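Local coordinates for protein acidocalcisomal pyrophosphatase (Trypanosoma brucei brucei, PDB 5C5V) that probably hydrolyses inorganic pyrophosphate with magnesium as cofactor, and binds magnesium ions together with the pyrophosphate analogue imidodiphosphate, at residues P3-K7 and F61-W65; S88-H92 and D117-G121; V111-F115 and Q125-W129. One frame throughout, in Å; residues are numbered along the deposited sequence.

Overall arrangement
Contacts 1 and 2 lie near the surface, whereas contact 3 is partly buried, close to the centre of the chain. Contact 1 joins two helices of the EF-hand region, W65 and F61 of one packing against a lysine of the other, with a salt bridge. Contact 2 joins two loops by a His-carboxylate bond and touches contact 1 directly: M4 SD lies 3.8 Å from H92 CE1, and K7 CE 3.4 Å from L118 O. Contacts 2 and 3 share strand 110-117, which carries residues 111-115 and ends at D117, where the turn of contact 2 begins. In contact 3 the chemistry becomes that of a sheet, with main-chain pairing, a bridging water and mainly apolar ring faces.

Contact 1 of 3, residues P3-K7 and F61-W65; sequences PMIKK and FEKFW
Two helical segments meet at a steep angle, 3-7 at the start of helix 3-14 and 61-65 at the start of helix 61-69. Their axes come no closer than 12.2 Å and their N-to-C directions differ by 125°, so side chains span the gap; the nearest CA atoms, of K6 and W65, are 7.4 Å apart. Both backbones are regular, with W65 N bonded to F61 O at 2.7 Å and K7 N to P3 O at 3.2 Å.

K6 contributes the most surface. Its side chain is fully extended (all chi t) and starts beside W65, whose chi1 is t and chi2 -125°. The six-membered ring of W65 lies with one face against the K6 backbone: K6 CA is 3.9 Å from the ring centroid, 25° off the normal, a CH-pi contact, while K6 CB is 3.7 Å from W65 CZ2. I5 CG2 meets W65 CH2 at 4.0 Å. One turn before W65, F61 (chi1 t) points the same way and brings CZ within 3.6 Å of K6 O; K6 CE passes 4.0 Å from F61 CE2. E62, whose CA-to-CB bond points away, folds back (chi1 t, chi2 p), and its OE2 forms a salt bridge with K6 NZ at 3.6 Å. F61 also meets F13 edge-to-face, and W65 packs on M9.

Packing of the first of four helices on the fourth, with a short strand (23-24, 59-60) between the helices of each pair, is consistent with paired EF-hands. Its chemistry is amphipathic: the lysine stem serves as an apolar surface for the aromatics, and its charge is met by exposed E62.

Contact 2 of 3, residues S88-H92 and D117-G121; sequences SMPYH and DLETG
Residues 88-92 run in an irregular, largely extended course between helix 73-87 and strand 94-101, beside the turn 117-121 of the hairpin formed by strands 110-117 and 123-126. S88 is the first residue to leave helical angles, and its OG stays bonded to S84 O. M89 (chi1 and chi2 both m) points toward the turn and sets CG 3.9 Å from E119 CD; the E119 carboxylate itself forms a salt bridge with R11 of helix 3-14. P90 has helical angles; Y91, modelled only to CB, points away, and its O is hydrogen-bonded to R137 of the second subunit.

The opposing turn is built on D117: G121 N returns to D117 O at 2.6 Å, residues 118-120 are helical in phi and psi, and G121 has positive phi. D117 OD2 accepts from E119 N (3.0 Å) and T120 N (3.2 Å), an Asx turn extended to an Asx motif.

H92, nearest the turn, has its CA 6.2 Å from that of E119. With chi1 m, its ring lies with one face over E119, whose CB is 3.9 Å from the ring centroid and 8° off the normal, a CH-pi contact. At the ring edge H92 ND1 donates to D117 OD1 at 3.3 Å with an N-H...O angle of 151°, a His-carboxylate hydrogen bond; the same OD1 also accepts from Q94 NE2.

Contact 3 of 3, residues V111-F115 and Q125-W129; sequences VLYFF and QVSPW
Strand 111-115 is extended throughout, and 125-129 leaves it at a wide angle, 106° end to end for the touching parts. F114 and Q125 form an antiparallel non-hydrogen-bonded pair with CA atoms only 4.1 Å apart. Next to them V126 N donates to Y113 O at 2.9 Å (N-H...O angle 173°), and Q125 CA makes a CA-H...O contact of 3.5 Å with the same Y113 O. A water accepts from Y113 N (3.0 Å) and Q125 NE2 (3.1 Å) and donates to V126 O (2.8 Å).

Three rings offer their faces to the second segment. One face of F114 (chi1 m, chi2 -101°) covers Q125 CG, and F114 CE1 is 3.7 Å from Q125 CB; Q125, extended in t, t, carries NE2 to 3.7 Å from L112 CD2. F115 (chi1 -81°, chi2 7°) receives V126 CG1 at 3.8 Å from its centroid, V126 having chi1 m. Y113 (chi1 m, chi2 -105°) takes P128 CB at 3.8 Å from its centroid, 12° off the normal, and its OH is bonded to G236 O. S127 N-caps helix 128-131: its OG bond from W129 N is weak (3.1 Å), but OG is also hydrogen-bonded to H130 N.

This is the last hairpin of a three-stranded antiparallel sheet, and its exit runs on into helix 128-131; Y113 and P128 both pack on I155 of strand 152-156. The P128 side chain lies about 10 Å from that of the magnesium-binding E167. The single direct main-chain hydrogen bond is supplemented by side-chain packing on the ring faces, and the water bridges polar groups where the two backbones part.

Contact 1 of 3, residues P3-K7 and F61-W65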
ATOM      1  N   PRO A   3      -6.049  24.610  37.373  1.00 73.66           N
ATOM      2  CA  PRO A   3      -5.179  23.782  36.520  1.00 72.78           C
ATOM      3  C   PRO A   3      -5.066  24.268  35.077  1.00 71.99           C
ATOM      4  O   PRO A   3      -4.027  24.068  34.450  1.00 71.17           O
ATOM      5  CB  PRO A   3      -5.859  22.400  36.556  1.00 72.70           C
ATOM      6  CG  PRO A   3      -7.248  22.656  37.049  1.00 73.80           C
ATOM      7  CD  PRO A   3      -7.113  23.809  37.997  1.00 74.17           C
ATOM      8  N   MET A   4      -6.113  24.905  34.571  1.00 72.19           N
ATOM      9  CA  MET A   4      -6.065  25.509  33.253  1.00 71.91           C
ATOM     10  C   MET A   4      -5.109  26.699  33.220  1.00 71.93           C
ATOM     11  O   MET A   4      -4.391  26.913  32.246  1.00 71.35           O
ATOM     12  CB  MET A   4      -7.447  25.969  32.821  1.00 72.43           C
ATOM     13  CG  MET A   4      -7.398  26.790  31.561  1.00 72.46           C
ATOM     14  SD  MET A   4      -8.929  27.670  31.252  1.00 73.62           S
ATOM     15  CE  MET A   4      -8.631  29.159  32.198  1.00 74.32           C
ATOM     16  N   ILE A   5      -5.116  27.488  34.289  1.00 71.60           N
ATOM     17  CA  ILE A   5      -4.228  28.634  34.372  1.00 71.53           C
ATOM     18  C   ILE A   5      -2.795  28.167  34.541  1.00 70.93           C
ATOM     19  O   ILE A   5      -1.870  28.779  34.021  1.00 70.90           O
ATOM     20  CB  ILE A   5      -4.601  29.563  35.536  1.00 72.67           C
ATOM     21  CG1 ILE A   5      -6.073  29.986  35.435  1.00 73.36           C
ATOM     22  CG2 ILE A   5      -3.664  30.764  35.579  1.00 72.48           C
ATOM     23  CD1 ILE A   5      -6.400  30.798  34.205  1.00 73.09           C
ATOM     24  N   LYS A   6      -2.618  27.076  35.272  1.00 71.17           N
ATOM     25  CA  LYS A   6      -1.292  26.532  35.502  1.00 71.07           C
ATOM     26  C   LYS A   6      -0.626  26.075  34.192  1.00 70.32           C
ATOM     27  O   LYS A   6       0.576  26.252  34.003  1.00 70.13           O
ATOM     28  CB  LYS A   6      -1.357  25.374  36.497  1.00 71.13           C
ATOM     29  CG  LYS A   6       0.003  24.813  36.852  1.00 70.60           C
ATOM     30  CD  LYS A   6      -0.098  23.748  37.914  1.00 70.91           C
ATOM     31  CE  LYS A   6       1.275  23.431  38.469  1.00 70.84           C
ATOM     32  NZ  LYS A   6       1.219  22.454  39.587  1.00 71.35           N
ATOM     33  N   LYS A   7      -1.409  25.496  33.290  1.00 69.78           N
ATOM     34  CA  LYS A   7      -0.880  25.033  32.009  1.00 69.08           C
ATOM     35  C   LYS A   7      -0.523  26.202  31.099  1.00 69.07           C
ATOM     36  O   LYS A   7       0.512  26.189  30.431  1.00 68.83           O
ATOM     37  CB  LYS A   7      -1.885  24.109  31.320  1.00 68.85           C
ATOM     38  CG  LYS A   7      -2.060  22.783  32.035  1.00 68.91           C
ATOM     39  CD  LYS A   7      -2.752  21.765  31.153  1.00 68.78           C
ATOM     40  CE  LYS A   7      -3.083  20.506  31.941  1.00 68.82           C
ATOM     41  NZ  LYS A   7      -1.883  19.614  32.098  1.00 68.58           N
ATOM     42  N   PHE A  61       9.935  26.070  37.411  1.00 72.86           N
ATOM     43  CA  PHE A  61       8.571  26.458  37.086  1.00 72.87           C
ATOM     44  C   PHE A  61       7.735  26.429  38.358  1.00 73.33           C
ATOM     45  O   PHE A  61       6.878  27.295  38.584  1.00 73.60           O
ATOM     46  CB  PHE A  61       7.927  25.558  36.036  1.00 72.09           C
ATOM     47  CG  PHE A  61       6.446  25.768  35.920  1.00 72.20           C
ATOM     48  CD1 PHE A  61       5.945  26.999  35.524  1.00 72.40           C
ATOM     49  CD2 PHE A  61       5.554  24.760  36.236  1.00 72.15           C
ATOM     50  CE1 PHE A  61       4.580  27.221  35.435  1.00 72.85           C
ATOM     51  CE2 PHE A  61       4.185  24.975  36.147  1.00 72.53           C
ATOM     52  CZ  PHE A  61       3.700  26.209  35.744  1.00 72.70           C
ATOM     53  N   GLU A  62       7.992  25.415  39.179  1.00 76.55           N
ATOM     54  CA  GLU A  62       7.206  25.185  40.382  1.00 77.25           C
ATOM     55  C   GLU A  62       7.300  26.374  41.334  1.00 77.88           C
ATOM     56  O   GLU A  62       6.318  26.743  41.959  1.00 78.46           O
ATOM     57  CB  GLU A  62       7.656  23.898  41.081  1.00 77.22           C
ATOM     58  CG  GLU A  62       6.551  23.187  41.860  1.00 77.85           C
ATOM     59  CD  GLU A  62       5.332  22.849  41.010  1.00 77.72           C
ATOM     60  OE1 GLU A  62       5.505  22.336  39.884  1.00 76.93           O
ATOM     61  OE2 GLU A  62       4.189  23.083  41.474  1.00 78.31           O
ATOM     62  N   LYS A  63       8.474  26.985  41.429  1.00 76.68           N
ATOM     63  CA  LYS A  63       8.621  28.164  42.270  1.00 77.14           C
ATOM     64  C   LYS A  63       8.024  29.385  41.590  1.00 77.45           C
ATOM     65  O   LYS A  63       7.458  30.248  42.243  1.00 78.10           O
ATOM     66  CB  LYS A  63      10.089  28.436  42.599  1.00 77.23           C
ATOM     67  CG  LYS A  63      10.846  27.274  43.223  1.00 77.13           C
ATOM     68  CD  LYS A  63      12.173  27.761  43.805  1.00 77.68           C
ATOM     69  CE  LYS A  63      13.251  26.679  43.828  1.00 77.41           C
ATOM     70  NZ  LYS A  63      14.540  27.275  44.326  1.00 78.04           N
ATOM     71  N   PHE A  64       8.135  29.450  40.271  1.00 74.43           N
ATOM     72  CA  PHE A  64       7.527  30.539  39.527  1.00 74.47           C
ATOM     73  C   PHE A  64       6.014  30.519  39.710  1.00 74.75           C
ATOM     74  O   PHE A  64       5.393  31.565  39.892  1.00 75.26           O
ATOM     75  CB  PHE A  64       7.890  30.448  38.044  1.00 73.90           C
ATOM     76  CG  PHE A  64       7.198  31.470  37.187  1.00 73.92           C
ATOM     77  CD1 PHE A  64       7.624  32.787  37.172  1.00 74.25           C
ATOM     78  CD2 PHE A  64       6.121  31.108  36.393  1.00 73.63           C
ATOM     79  CE1 PHE A  64       6.980  33.723  36.383  1.00 74.59           C
ATOM     80  CE2 PHE A  64       5.481  32.035  35.600  1.00 73.92           C
ATOM     81  CZ  PHE A  64       5.910  33.346  35.598  1.00 74.42           C
ATOM     82  N   TRP A  65       5.432  29.319  39.672  1.00 74.55           N
ATOM     83  CA  TRP A  65       4.003  29.150  39.902  1.00 74.77           C
ATOM     84  C   TRP A  65       3.628  29.640  41.296  1.00 75.71           C
ATOM     85  O   TRP A  65       2.633  30.338  41.464  1.00 76.29           O
ATOM     86  CB  TRP A  65       3.600  27.691  39.733  1.00 74.17           C
ATOM     87  CG  TRP A  65       2.126  27.401  39.931  1.00 74.62           C
ATOM     88  CD1 TRP A  65       1.583  26.491  40.794  1.00 74.79           C
ATOM     89  CD2 TRP A  65       1.019  27.996  39.233  1.00 74.42           C
ATOM     90  NE1 TRP A  65       0.211  26.490  40.684  1.00 74.93           N
ATOM     91  CE2 TRP A  65      -0.160  27.403  39.734  1.00 74.79           C
ATOM     92  CE3 TRP A  65       0.911  28.970  38.236  1.00 74.31           C
ATOM     93  CZ2 TRP A  65      -1.426  27.749  39.270  1.00 74.95           C
ATOM     94  CZ3 TRP A  65      -0.349  29.317  37.783  1.00 74.75           C
ATOM     95  CH2 TRP A  65      -1.501  28.705  38.297  1.00 74.80           C
TER

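Contact 2 of 3, residues S88-H92 and D117-G121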
ATOM      1  N   SER A  88      -2.906  30.902  25.796  1.00 67.59           N
ATOM      2  CA  SER A  88      -4.029  29.978  25.941  1.00 67.61           C
ATOM      3  C   SER A  88      -4.294  29.304  24.599  1.00 67.51           C
ATOM      4  O   SER A  88      -3.978  29.853  23.546  1.00 67.45           O
ATOM      5  CB  SER A  88      -5.288  30.692  26.440  1.00 67.99           C
ATOM      6  OG  SER A  88      -5.771  31.591  25.464  1.00 68.52           O
ATOM      7  N   MET A  89      -4.879  28.115  24.634  1.00 71.46           N
ATOM      8  CA  MET A  89      -5.174  27.403  23.406  1.00 71.33           C
ATOM      9  C   MET A  89      -6.370  28.012  22.678  1.00 71.73           C
ATOM     10  O   MET A  89      -7.283  28.546  23.305  1.00 72.30           O
ATOM     11  CB  MET A  89      -5.435  25.930  23.709  1.00 70.67           C
ATOM     12  CG  MET A  89      -4.238  25.197  24.297  1.00 70.28           C
ATOM     13  SD  MET A  89      -2.845  25.051  23.137  1.00 70.61           S
ATOM     14  CE  MET A  89      -1.585  24.372  24.222  1.00 69.89           C
ATOM     15  N   PRO A  90      -6.367  27.916  21.339  1.00 71.61           N
ATOM     16  CA  PRO A  90      -7.495  28.331  20.493  1.00 72.19           C
ATOM     17  C   PRO A  90      -8.793  27.647  20.928  1.00 72.06           C
ATOM     18  O   PRO A  90      -9.823  28.311  21.046  1.00 72.77           O
ATOM     19  CB  PRO A  90      -7.070  27.891  19.081  1.00 72.22           C
ATOM     20  CG  PRO A  90      -5.977  26.878  19.287  1.00 71.17           C
ATOM     21  CD  PRO A  90      -5.280  27.298  20.551  1.00 71.43           C
ATOM     22  N   TYR A  91      -8.726  26.342  21.184  1.00 70.51           N
ATOM     23  CA  TYR A  91      -9.854  25.609  21.757  1.00 70.26           C
ATOM     24  C   TYR A  91      -9.329  24.514  22.676  1.00 69.51           C
ATOM     25  O   TYR A  91      -8.173  24.109  22.563  1.00 69.27           O
ATOM     26  CB  TYR A  91     -10.728  25.004  20.655  1.00 70.31           C
ATOM     27  N   HIS A  92     -10.163  24.040  23.592  1.00 68.47           N
ATOM     28  CA  HIS A  92      -9.743  22.967  24.481  1.00 68.01           C
ATOM     29  C   HIS A  92      -9.956  21.619  23.815  1.00 67.79           C
ATOM     30  O   HIS A  92     -11.077  21.264  23.465  1.00 67.99           O
ATOM     31  CB  HIS A  92     -10.502  23.007  25.805  1.00 68.93           C
ATOM     32  CG  HIS A  92     -10.197  24.206  26.644  1.00 69.53           C
ATOM     33  ND1 HIS A  92     -10.608  24.315  27.954  1.00 70.21           N
ATOM     34  CD2 HIS A  92      -9.512  25.341  26.368  1.00 69.67           C
ATOM     35  CE1 HIS A  92     -10.198  25.472  28.448  1.00 70.46           C
ATOM     36  NE2 HIS A  92      -9.530  26.113  27.506  1.00 70.38           N
ATOM     37  N   ASP A 117     -11.141  16.953  29.344  1.00 67.43           N
ATOM     38  CA  ASP A 117     -10.648  18.231  28.862  1.00 67.36           C
ATOM     39  C   ASP A 117      -9.139  18.287  29.151  1.00 66.87           C
ATOM     40  O   ASP A 117      -8.726  18.227  30.311  1.00 67.26           O
ATOM     41  CB  ASP A 117     -11.408  19.374  29.535  1.00 68.15           C
ATOM     42  CG  ASP A 117     -11.103  20.723  28.929  1.00 68.20           C
ATOM     43  OD1 ASP A 117     -12.068  21.458  28.653  1.00 68.97           O
ATOM     44  OD2 ASP A 117      -9.920  21.069  28.743  1.00 67.87           O
ATOM     45  N   LEU A 118      -8.319  18.367  28.105  1.00 67.88           N
ATOM     46  CA  LEU A 118      -6.861  18.271  28.272  1.00 67.51           C
ATOM     47  C   LEU A 118      -6.236  19.510  28.919  1.00 68.09           C
ATOM     48  O   LEU A 118      -5.080  19.474  29.347  1.00 68.07           O
ATOM     49  CB  LEU A 118      -6.182  17.990  26.927  1.00 66.58           C
ATOM     50  CG  LEU A 118      -6.484  16.585  26.383  1.00 66.08           C
ATOM     51  CD1 LEU A 118      -5.580  16.232  25.222  1.00 65.43           C
ATOM     52  CD2 LEU A 118      -6.357  15.533  27.488  1.00 66.11           C
ATOM     53  N   GLU A 119      -6.992  20.601  28.989  1.00 68.61           N
ATOM     54  CA  GLU A 119      -6.510  21.814  29.629  1.00 69.15           C
ATOM     55  C   GLU A 119      -6.930  21.884  31.097  1.00 69.96           C
ATOM     56  O   GLU A 119      -6.128  22.256  31.967  1.00 70.28           O
ATOM     57  CB  GLU A 119      -6.995  23.050  28.867  1.00 69.43           C
ATOM     58  CG  GLU A 119      -6.436  23.160  27.440  1.00 69.00           C
ATOM     59  CD  GLU A 119      -4.914  22.946  27.366  1.00 68.87           C
ATOM     60  OE1 GLU A 119      -4.163  23.671  28.064  1.00 68.98           O
ATOM     61  OE2 GLU A 119      -4.462  22.062  26.591  1.00 68.37           O
ATOM     62  N   THR A 120      -8.185  21.552  31.379  1.00 68.96           N
ATOM     63  CA  THR A 120      -8.678  21.570  32.752  1.00 69.78           C
ATOM     64  C   THR A 120      -8.456  20.233  33.462  1.00 69.83           C
ATOM     65  O   THR A 120      -8.354  20.180  34.682  1.00 70.49           O
ATOM     66  CB  THR A 120     -10.184  21.893  32.810  1.00 70.85           C
ATOM     67  OG1 THR A 120     -10.923  20.787  32.268  1.00 70.59           O
ATOM     68  CG2 THR A 120     -10.502  23.165  32.022  1.00 70.54           C
ATOM     69  N   GLY A 121      -8.363  19.153  32.695  1.00 69.48           N
ATOM     70  CA  GLY A 121      -8.208  17.826  33.274  1.00 69.42           C
ATOM     71  C   GLY A 121      -9.502  17.230  33.820  1.00 70.35           C
ATOM     72  O   GLY A 121      -9.520  16.081  34.268  1.00 70.48           O
TER

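Contact 3 of 3, residues V111-F115 and Q125-W129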
ATOM      1  N   VAL A 111     -19.904  -0.388  27.664  1.00 59.99           N
ATOM      2  CA  VAL A 111     -18.767   0.435  27.289  1.00 58.03           C
ATOM      3  C   VAL A 111     -19.158   1.901  27.410  1.00 58.08           C
ATOM      4  O   VAL A 111     -20.004   2.390  26.665  1.00 57.53           O
ATOM      5  CB  VAL A 111     -18.281   0.153  25.864  1.00 56.35           C
ATOM      6  CG1 VAL A 111     -17.050   0.989  25.583  1.00 54.77           C
ATOM      7  CG2 VAL A 111     -17.987  -1.341  25.675  1.00 56.25           C
ATOM      8  N   LEU A 112     -18.536   2.589  28.361  1.00 59.18           N
ATOM      9  CA  LEU A 112     -18.861   3.975  28.656  1.00 59.25           C
ATOM     10  C   LEU A 112     -17.853   4.925  28.038  1.00 57.56           C
ATOM     11  O   LEU A 112     -16.675   4.588  27.918  1.00 56.68           O
ATOM     12  CB  LEU A 112     -18.923   4.208  30.174  1.00 60.75           C
ATOM     13  CG  LEU A 112     -20.121   3.612  30.913  1.00 62.70           C
ATOM     14  CD1 LEU A 112     -20.115   2.105  30.767  1.00 63.16           C
ATOM     15  CD2 LEU A 112     -20.139   4.029  32.394  1.00 63.93           C
ATOM     16  N   TYR A 113     -18.333   6.113  27.663  1.00 59.56           N
ATOM     17  CA  TYR A 113     -17.508   7.141  27.052  1.00 58.25           C
ATOM     18  C   TYR A 113     -17.416   8.390  27.917  1.00 58.87           C
ATOM     19  O   TYR A 113     -18.389   8.801  28.553  1.00 60.04           O
ATOM     20  CB  TYR A 113     -18.048   7.511  25.676  1.00 57.20           C
ATOM     21  CG  TYR A 113     -17.907   6.398  24.653  1.00 56.47           C
ATOM     22  CD1 TYR A 113     -16.937   6.452  23.657  1.00 55.06           C
ATOM     23  CD2 TYR A 113     -18.747   5.295  24.693  1.00 57.08           C
ATOM     24  CE1 TYR A 113     -16.810   5.421  22.716  1.00 54.24           C
ATOM     25  CE2 TYR A 113     -18.632   4.279  23.782  1.00 56.26           C
ATOM     26  CZ  TYR A 113     -17.665   4.342  22.794  1.00 54.88           C
ATOM     27  OH  TYR A 113     -17.583   3.318  21.899  1.00 54.04           O
ATOM     28  N   PHE A 114     -16.232   8.988  27.938  1.00 59.80           N
ATOM     29  CA  PHE A 114     -16.003  10.216  28.665  1.00 60.03           C
ATOM     30  C   PHE A 114     -15.243  11.227  27.829  1.00 59.13           C
ATOM     31  O   PHE A 114     -14.615  10.884  26.833  1.00 58.19           O
ATOM     32  CB  PHE A 114     -15.224   9.939  29.944  1.00 60.61           C
ATOM     33  CG  PHE A 114     -15.914   9.002  30.882  1.00 62.16           C
ATOM     34  CD1 PHE A 114     -16.596   9.490  31.987  1.00 63.26           C
ATOM     35  CD2 PHE A 114     -15.878   7.628  30.665  1.00 62.20           C
ATOM     36  CE1 PHE A 114     -17.232   8.634  32.857  1.00 64.44           C
ATOM     37  CE2 PHE A 114     -16.514   6.765  31.535  1.00 63.54           C
ATOM     38  CZ  PHE A 114     -17.197   7.271  32.636  1.00 64.55           C
ATOM     39  N   PHE A 115     -15.301  12.479  28.258  1.00 62.19           N
ATOM     40  CA  PHE A 115     -14.405  13.507  27.764  1.00 61.55           C
ATOM     41  C   PHE A 115     -13.464  13.866  28.888  1.00 61.94           C
ATOM     42  O   PHE A 115     -13.888  14.054  30.023  1.00 62.87           O
ATOM     43  CB  PHE A 115     -15.150  14.760  27.299  1.00 61.64           C
ATOM     44  CG  PHE A 115     -15.716  14.652  25.920  1.00 61.10           C
ATOM     45  CD1 PHE A 115     -15.668  13.455  25.234  1.00 60.23           C
ATOM     46  CD2 PHE A 115     -16.277  15.749  25.300  1.00 60.99           C
ATOM     47  CE1 PHE A 115     -16.182  13.360  23.965  1.00 59.78           C
ATOM     48  CE2 PHE A 115     -16.795  15.649  24.026  1.00 60.49           C
ATOM     49  CZ  PHE A 115     -16.746  14.456  23.360  1.00 59.55           C
ATOM     50  N   GLN A 125     -18.863  12.243  31.696  1.00 59.97           N
ATOM     51  CA  GLN A 125     -19.377  11.193  30.837  1.00 59.73           C
ATOM     52  C   GLN A 125     -20.127  11.847  29.687  1.00 59.00           C
ATOM     53  O   GLN A 125     -20.776  12.888  29.872  1.00 59.33           O
ATOM     54  CB  GLN A 125     -20.275  10.224  31.606  1.00 61.15           C
ATOM     55  CG  GLN A 125     -20.711   9.048  30.776  1.00 60.89           C
ATOM     56  CD  GLN A 125     -21.433   7.988  31.570  1.00 62.41           C
ATOM     57  OE1 GLN A 125     -21.580   8.093  32.781  1.00 63.73           O
ATOM     58  NE2 GLN A 125     -21.903   6.961  30.883  1.00 62.35           N
ATOM     59  N   VAL A 126     -20.009  11.241  28.503  1.00 58.90           N
ATOM     60  CA  VAL A 126     -20.674  11.729  27.303  1.00 57.97           C
ATOM     61  C   VAL A 126     -21.350  10.580  26.567  1.00 57.88           C
ATOM     62  O   VAL A 126     -21.167   9.404  26.908  1.00 58.07           O
ATOM     63  CB  VAL A 126     -19.694  12.414  26.329  1.00 56.74           C
ATOM     64  CG1 VAL A 126     -18.955  13.556  27.020  1.00 57.01           C
ATOM     65  CG2 VAL A 126     -18.696  11.408  25.765  1.00 55.69           C
ATOM     66  N   SER A 127     -22.123  10.921  25.545  1.00 55.33           N
ATOM     67  CA  SER A 127     -22.779   9.911  24.732  1.00 54.85           C
ATOM     68  C   SER A 127     -22.024   9.698  23.428  1.00 53.09           C
ATOM     69  O   SER A 127     -21.777  10.654  22.704  1.00 52.55           O
ATOM     70  CB  SER A 127     -24.220  10.307  24.437  1.00 54.92           C
ATOM     71  OG  SER A 127     -24.735   9.477  23.408  1.00 54.30           O
ATOM     72  N   PRO A 128     -21.653   8.445  23.123  1.00 54.36           N
ATOM     73  CA  PRO A 128     -20.983   8.194  21.842  1.00 52.67           C
ATOM     74  C   PRO A 128     -21.883   8.595  20.679  1.00 51.99           C
ATOM     75  O   PRO A 128     -21.419   9.024  19.638  1.00 51.28           O
ATOM     76  CB  PRO A 128     -20.758   6.681  21.858  1.00 52.80           C
ATOM     77  CG  PRO A 128     -21.826   6.163  22.735  1.00 54.08           C
ATOM     78  CD  PRO A 128     -21.964   7.190  23.826  1.00 55.13           C
ATOM     79  N   TRP A 129     -23.185   8.463  20.880  1.00 52.18           N
ATOM     80  CA  TRP A 129     -24.177   8.858  19.892  1.00 51.48           C
ATOM     81  C   TRP A 129     -24.263  10.382  19.716  1.00 51.90           C
ATOM     82  O   TRP A 129     -24.170  10.894  18.603  1.00 51.17           O
ATOM     83  CB  TRP A 129     -25.531   8.293  20.313  1.00 52.34           C
ATOM     84  CG  TRP A 129     -26.636   8.454  19.328  1.00 51.86           C
ATOM     85  CD1 TRP A 129     -26.529   8.800  18.013  1.00 50.78           C
ATOM     86  CD2 TRP A 129     -28.034   8.265  19.585  1.00 52.40           C
ATOM     87  NE1 TRP A 129     -27.776   8.833  17.429  1.00 50.81           N
ATOM     88  CE2 TRP A 129     -28.718   8.520  18.376  1.00 51.82           C
ATOM     89  CE3 TRP A 129     -28.771   7.913  20.720  1.00 53.49           C
ATOM     90  CZ2 TRP A 129     -30.108   8.436  18.274  1.00 51.88           C
ATOM     91  CZ3 TRP A 129     -30.145   7.834  20.618  1.00 53.95           C
ATOM     92  CH2 TRP A 129     -30.799   8.087  19.401  1.00 53.09           C
TER
HETATM   93  O   HOH W   1     -21.238   6.733  27.816  1.00 55.98           O